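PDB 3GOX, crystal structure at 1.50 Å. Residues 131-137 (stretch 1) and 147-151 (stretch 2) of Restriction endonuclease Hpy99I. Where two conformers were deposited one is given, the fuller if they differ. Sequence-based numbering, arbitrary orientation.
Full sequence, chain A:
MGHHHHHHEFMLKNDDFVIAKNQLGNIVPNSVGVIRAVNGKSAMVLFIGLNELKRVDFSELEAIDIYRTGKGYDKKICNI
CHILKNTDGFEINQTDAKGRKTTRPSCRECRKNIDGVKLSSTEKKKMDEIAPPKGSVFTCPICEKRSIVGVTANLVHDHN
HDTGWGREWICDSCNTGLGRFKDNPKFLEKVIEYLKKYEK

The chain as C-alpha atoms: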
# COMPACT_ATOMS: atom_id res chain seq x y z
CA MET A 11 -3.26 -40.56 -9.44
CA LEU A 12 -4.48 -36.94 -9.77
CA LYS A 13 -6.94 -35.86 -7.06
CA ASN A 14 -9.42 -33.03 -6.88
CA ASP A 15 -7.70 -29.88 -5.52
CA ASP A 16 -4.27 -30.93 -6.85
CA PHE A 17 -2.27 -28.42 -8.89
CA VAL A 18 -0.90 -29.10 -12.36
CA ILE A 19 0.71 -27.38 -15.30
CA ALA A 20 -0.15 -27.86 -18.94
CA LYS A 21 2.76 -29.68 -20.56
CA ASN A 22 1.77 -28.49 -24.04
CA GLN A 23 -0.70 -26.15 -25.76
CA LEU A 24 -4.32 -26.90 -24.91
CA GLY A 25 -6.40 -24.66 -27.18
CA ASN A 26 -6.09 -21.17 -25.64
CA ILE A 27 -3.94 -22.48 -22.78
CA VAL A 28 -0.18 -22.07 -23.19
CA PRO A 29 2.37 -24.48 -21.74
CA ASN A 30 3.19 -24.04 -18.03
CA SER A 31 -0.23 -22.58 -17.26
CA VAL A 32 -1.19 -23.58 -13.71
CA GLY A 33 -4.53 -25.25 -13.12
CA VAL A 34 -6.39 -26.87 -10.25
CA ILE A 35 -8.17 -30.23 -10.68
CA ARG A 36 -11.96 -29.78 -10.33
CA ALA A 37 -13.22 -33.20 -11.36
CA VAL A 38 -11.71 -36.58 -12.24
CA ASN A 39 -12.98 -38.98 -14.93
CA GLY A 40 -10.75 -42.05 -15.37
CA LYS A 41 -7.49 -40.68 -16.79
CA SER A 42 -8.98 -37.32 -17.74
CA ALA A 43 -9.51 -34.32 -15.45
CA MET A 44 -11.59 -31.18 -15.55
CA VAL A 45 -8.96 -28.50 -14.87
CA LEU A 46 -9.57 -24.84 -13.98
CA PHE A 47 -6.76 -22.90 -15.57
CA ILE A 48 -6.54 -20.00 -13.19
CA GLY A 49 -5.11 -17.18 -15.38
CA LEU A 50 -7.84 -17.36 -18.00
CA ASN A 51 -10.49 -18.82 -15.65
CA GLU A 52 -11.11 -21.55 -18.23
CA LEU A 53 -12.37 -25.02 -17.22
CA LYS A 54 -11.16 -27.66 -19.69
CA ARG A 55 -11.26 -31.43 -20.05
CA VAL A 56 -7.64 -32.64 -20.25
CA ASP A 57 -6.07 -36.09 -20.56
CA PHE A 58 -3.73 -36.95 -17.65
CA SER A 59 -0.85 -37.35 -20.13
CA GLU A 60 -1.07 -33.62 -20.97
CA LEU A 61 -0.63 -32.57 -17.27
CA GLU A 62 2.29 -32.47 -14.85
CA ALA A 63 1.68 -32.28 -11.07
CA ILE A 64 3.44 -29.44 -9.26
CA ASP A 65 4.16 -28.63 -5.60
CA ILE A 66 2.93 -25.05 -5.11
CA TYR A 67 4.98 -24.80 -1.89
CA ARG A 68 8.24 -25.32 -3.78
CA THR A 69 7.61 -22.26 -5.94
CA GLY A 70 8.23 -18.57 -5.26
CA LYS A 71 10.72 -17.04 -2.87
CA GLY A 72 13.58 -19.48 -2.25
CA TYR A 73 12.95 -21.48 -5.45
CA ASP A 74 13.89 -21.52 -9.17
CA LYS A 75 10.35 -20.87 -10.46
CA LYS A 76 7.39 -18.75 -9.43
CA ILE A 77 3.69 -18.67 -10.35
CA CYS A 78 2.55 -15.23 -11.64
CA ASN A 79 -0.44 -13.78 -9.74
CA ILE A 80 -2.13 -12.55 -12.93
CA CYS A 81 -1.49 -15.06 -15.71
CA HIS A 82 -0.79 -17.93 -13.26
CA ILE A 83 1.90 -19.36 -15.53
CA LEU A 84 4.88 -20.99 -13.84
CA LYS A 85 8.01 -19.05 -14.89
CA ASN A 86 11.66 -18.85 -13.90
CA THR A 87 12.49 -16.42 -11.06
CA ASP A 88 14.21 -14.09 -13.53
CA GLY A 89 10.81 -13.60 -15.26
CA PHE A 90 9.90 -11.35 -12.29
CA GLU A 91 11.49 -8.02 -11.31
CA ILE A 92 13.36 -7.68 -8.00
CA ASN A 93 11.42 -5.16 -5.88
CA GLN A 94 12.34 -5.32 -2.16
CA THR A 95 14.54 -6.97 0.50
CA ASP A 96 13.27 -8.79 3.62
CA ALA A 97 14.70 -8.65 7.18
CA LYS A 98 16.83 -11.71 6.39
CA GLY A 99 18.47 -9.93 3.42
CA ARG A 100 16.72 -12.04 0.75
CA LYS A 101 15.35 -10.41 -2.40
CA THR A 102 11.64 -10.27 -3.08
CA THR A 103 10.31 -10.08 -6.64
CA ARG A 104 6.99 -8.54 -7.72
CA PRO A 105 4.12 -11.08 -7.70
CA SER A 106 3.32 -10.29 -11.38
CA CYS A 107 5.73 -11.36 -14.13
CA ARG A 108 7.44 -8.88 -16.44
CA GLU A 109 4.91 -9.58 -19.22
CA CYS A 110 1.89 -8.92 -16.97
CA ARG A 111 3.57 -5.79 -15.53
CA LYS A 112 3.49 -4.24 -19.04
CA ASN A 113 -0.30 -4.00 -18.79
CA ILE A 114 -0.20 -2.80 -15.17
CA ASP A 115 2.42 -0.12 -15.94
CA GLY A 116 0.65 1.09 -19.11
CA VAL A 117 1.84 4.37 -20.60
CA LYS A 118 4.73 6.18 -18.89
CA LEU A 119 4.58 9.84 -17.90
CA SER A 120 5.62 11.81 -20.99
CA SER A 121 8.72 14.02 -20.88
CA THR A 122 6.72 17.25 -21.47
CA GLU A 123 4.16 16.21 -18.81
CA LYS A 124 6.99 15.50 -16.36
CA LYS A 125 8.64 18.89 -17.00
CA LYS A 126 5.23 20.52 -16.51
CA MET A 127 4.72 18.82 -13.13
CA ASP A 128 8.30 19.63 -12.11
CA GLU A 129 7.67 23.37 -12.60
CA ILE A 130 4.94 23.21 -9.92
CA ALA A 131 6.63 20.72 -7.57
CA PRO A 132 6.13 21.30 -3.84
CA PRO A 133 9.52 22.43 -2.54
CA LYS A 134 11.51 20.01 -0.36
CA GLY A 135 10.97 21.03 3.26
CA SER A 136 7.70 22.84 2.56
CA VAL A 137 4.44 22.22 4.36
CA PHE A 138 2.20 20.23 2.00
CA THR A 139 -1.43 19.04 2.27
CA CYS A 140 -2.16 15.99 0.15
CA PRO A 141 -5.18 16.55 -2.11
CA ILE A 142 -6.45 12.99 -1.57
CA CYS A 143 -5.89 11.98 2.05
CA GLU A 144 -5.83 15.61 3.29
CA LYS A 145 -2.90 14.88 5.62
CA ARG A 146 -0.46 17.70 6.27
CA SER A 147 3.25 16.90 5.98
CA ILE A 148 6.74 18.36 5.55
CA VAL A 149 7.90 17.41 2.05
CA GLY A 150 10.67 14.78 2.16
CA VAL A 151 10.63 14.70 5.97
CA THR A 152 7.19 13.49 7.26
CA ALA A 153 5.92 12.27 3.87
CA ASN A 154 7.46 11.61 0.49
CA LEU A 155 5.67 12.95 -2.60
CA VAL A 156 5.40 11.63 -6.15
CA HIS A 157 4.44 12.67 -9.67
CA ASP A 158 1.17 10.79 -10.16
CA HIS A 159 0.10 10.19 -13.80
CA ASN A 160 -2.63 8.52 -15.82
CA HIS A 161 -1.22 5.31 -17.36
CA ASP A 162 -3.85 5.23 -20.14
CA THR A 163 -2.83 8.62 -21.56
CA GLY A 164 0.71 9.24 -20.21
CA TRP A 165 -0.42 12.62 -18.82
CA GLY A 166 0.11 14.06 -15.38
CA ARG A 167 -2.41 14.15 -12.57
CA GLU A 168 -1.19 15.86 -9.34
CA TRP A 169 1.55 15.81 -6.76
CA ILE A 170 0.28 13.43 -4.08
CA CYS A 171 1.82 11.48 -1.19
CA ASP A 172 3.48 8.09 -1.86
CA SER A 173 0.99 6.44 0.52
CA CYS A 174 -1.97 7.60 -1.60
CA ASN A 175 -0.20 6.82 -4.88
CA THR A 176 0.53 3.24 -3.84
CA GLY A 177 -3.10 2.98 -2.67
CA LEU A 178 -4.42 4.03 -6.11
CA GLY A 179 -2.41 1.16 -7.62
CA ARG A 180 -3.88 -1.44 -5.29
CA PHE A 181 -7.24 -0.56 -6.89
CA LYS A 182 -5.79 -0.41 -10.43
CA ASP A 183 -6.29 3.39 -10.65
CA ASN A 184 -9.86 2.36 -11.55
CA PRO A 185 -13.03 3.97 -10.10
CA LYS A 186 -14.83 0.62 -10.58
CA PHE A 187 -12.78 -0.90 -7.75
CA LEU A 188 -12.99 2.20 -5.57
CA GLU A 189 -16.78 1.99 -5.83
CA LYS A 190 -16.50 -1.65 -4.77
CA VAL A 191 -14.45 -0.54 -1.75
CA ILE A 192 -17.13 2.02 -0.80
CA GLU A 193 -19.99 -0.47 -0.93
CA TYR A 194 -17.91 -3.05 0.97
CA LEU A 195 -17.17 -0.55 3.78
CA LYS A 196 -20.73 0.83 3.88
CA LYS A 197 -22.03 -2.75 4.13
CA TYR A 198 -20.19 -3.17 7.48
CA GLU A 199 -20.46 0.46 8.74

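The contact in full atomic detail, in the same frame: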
# COMPACT_ATOMS: atom_id res chain seq x y z
N ALA A 131 6.32 21.67 -8.64
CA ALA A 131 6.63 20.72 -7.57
C ALA A 131 6.64 21.41 -6.21
O ALA A 131 7.25 22.46 -6.05
CB ALA A 131 7.97 20.07 -7.84
N PRO A 132 5.97 20.82 -5.21
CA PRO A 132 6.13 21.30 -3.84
C PRO A 132 7.60 21.29 -3.42
O PRO A 132 8.26 20.25 -3.55
CB PRO A 132 5.31 20.28 -3.03
CG PRO A 132 4.28 19.83 -3.98
CD PRO A 132 5.00 19.70 -5.27
N PRO A 133 8.12 22.43 -2.94
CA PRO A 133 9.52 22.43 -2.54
C PRO A 133 9.83 21.44 -1.40
O PRO A 133 9.02 21.24 -0.50
CB PRO A 133 9.75 23.88 -2.09
CG PRO A 133 8.71 24.69 -2.81
CD PRO A 133 7.51 23.77 -2.81
N LYS A 134 11.00 20.81 -1.47
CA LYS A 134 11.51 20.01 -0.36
C LYS A 134 11.50 20.87 0.90
O LYS A 134 11.87 22.03 0.87
CB LYS A 134 12.92 19.50 -0.67
CG LYS A 134 13.74 19.05 0.54
CD LYS A 134 13.26 17.72 1.13
CE LYS A 134 14.44 16.79 1.35
NZ LYS A 134 15.16 16.52 0.06
N GLY A 135 11.04 20.29 2.01
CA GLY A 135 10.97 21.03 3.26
C GLY A 135 9.83 22.01 3.38
O GLY A 135 9.77 22.76 4.34
N SER A 136 8.91 22.03 2.43
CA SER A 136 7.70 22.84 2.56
C SER A 136 6.60 22.07 3.26
O SER A 136 6.60 20.85 3.31
CB SER A 136 7.20 23.34 1.21
OG SER A 136 6.81 22.30 0.36
N VAL A 137 5.64 22.81 3.80
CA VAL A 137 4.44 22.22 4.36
C VAL A 137 3.41 21.98 3.25
O VAL A 137 2.98 22.92 2.57
CB VAL A 137 3.87 23.09 5.49
CG1 VAL A 137 2.54 22.49 5.99
CG2 VAL A 137 4.89 23.23 6.61
N SER A 147 1.92 17.47 5.86
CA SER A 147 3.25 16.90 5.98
C SER A 147 4.31 17.92 5.62
O SER A 147 4.01 19.00 5.12
CB SER A 147 3.39 15.65 5.10
OG SER A 147 3.25 15.97 3.73
N ILE A 148 5.56 17.59 5.94
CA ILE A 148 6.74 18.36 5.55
C ILE A 148 7.43 17.55 4.45
O ILE A 148 7.81 16.39 4.66
CB ILE A 148 7.73 18.56 6.73
CG1 ILE A 148 7.06 19.27 7.91
CG2 ILE A 148 8.97 19.33 6.28
CD1 ILE A 148 7.88 19.14 9.18
N VAL A 149 7.47 18.12 3.25
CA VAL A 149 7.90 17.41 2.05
C VAL A 149 9.30 16.80 2.22
O VAL A 149 10.27 17.52 2.50
CB VAL A 149 7.87 18.33 0.82
CG1 VAL A 149 8.32 17.55 -0.43
CG2 VAL A 149 6.46 18.90 0.63
N GLY A 150 9.40 15.48 2.03
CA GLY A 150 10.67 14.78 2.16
C GLY A 150 11.12 14.50 3.57
O GLY A 150 12.20 13.94 3.77
N VAL A 151 10.31 14.91 4.56
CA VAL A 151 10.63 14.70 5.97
C VAL A 151 9.55 13.86 6.69
O VAL A 151 9.88 12.82 7.28
CB VAL A 151 10.86 16.03 6.70
CG1 VAL A 151 11.10 15.84 8.20
CG2 VAL A 151 12.05 16.75 6.09

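Contact between residues 131-137 and 147-151 of Hpy99I, a small interface in which the two stretches together bury 354 Å². Val149 lies at its centre and is the residue most covered by the opposite stretch (96 Å²), followed by Lys134 (46 Å²) and Val137 (39 Å²). The backbones run antiparallel. Val137 and Ile148 form a non-hydrogen-bonded bridge pair, and their side chains lie on the same face of the sheet; beyond this pair, both chains leave regular strand geometry and turn.

Val149 is held by its backbone at both polar atoms. Its amide N donates to Ser136 O (2.9 Å, 170° at the hydrogen), and its carbonyl O accepts from Gly135 N (2.9 Å, 163°). Both bonds are short and nearly straight, so one residue of the second stretch is clamped between two consecutive residues of the first. The valine CA-to-CB bond points toward the first stretch, and chi1 is t. Its methyl CG2 lies 4.1 Å from Pro132 CB, an apolar contact between the proline ring and the valine methyl, and 3.4 Å from Ser136 OG. Val149 CB approaches Pro133 O at 3.4 Å, placing the branched side chain directly against the turn.

That turn is type II, from Pro133 to Ser136. It is closed by Ser136 N donating to Pro133 O (3.0 Å), and the same carbonyl accepts a second, shorter bond from Ser136 OG (2.6 Å). The serine, with chi1 p, therefore folds its hydroxyl back onto its own stretch, while its carbonyl O serves Val149. Gly135 occupies the third position of the turn with phi 77°, a value that glycine adopts readily; its CA also rests 4.0 Å from Ile148 CG2.

Lys134 contributes through the aliphatic part of its side chain. Although its CA-to-CB bond points away from the second stretch, the chain bends back so that CD comes within 3.3 Å of Val149 O and 4.1 Å of Gly150 CA. No charged partner is involved across the contact; the methylenes lie against the backbone of Val149 and Gly150. Gly150, with phi 78°, leaves room for this: an ideal CB there would point toward the first stretch and sit 2.6 Å from Lys134 CD, a clash. Just beyond it, Val151 N donates to Ile148 O (2.9 Å), so the second stretch also turns back on itself.

At the Val137 end, the bridge is supplemented by two CA-H...O contacts, as is typical of a non-hydrogen-bonded antiparallel pair. Val137 CA approaches Ser147 O at 3.3 Å (145° at the hydrogen), and Ile148 CA approaches Ser136 O at 3.4 Å (143°). Ser136 O thus receives both the Val149 amide and the weaker Ile148 CA-H. Ser147 directs its CA-to-CB bond away from the first stretch and takes part through its backbone carbonyl.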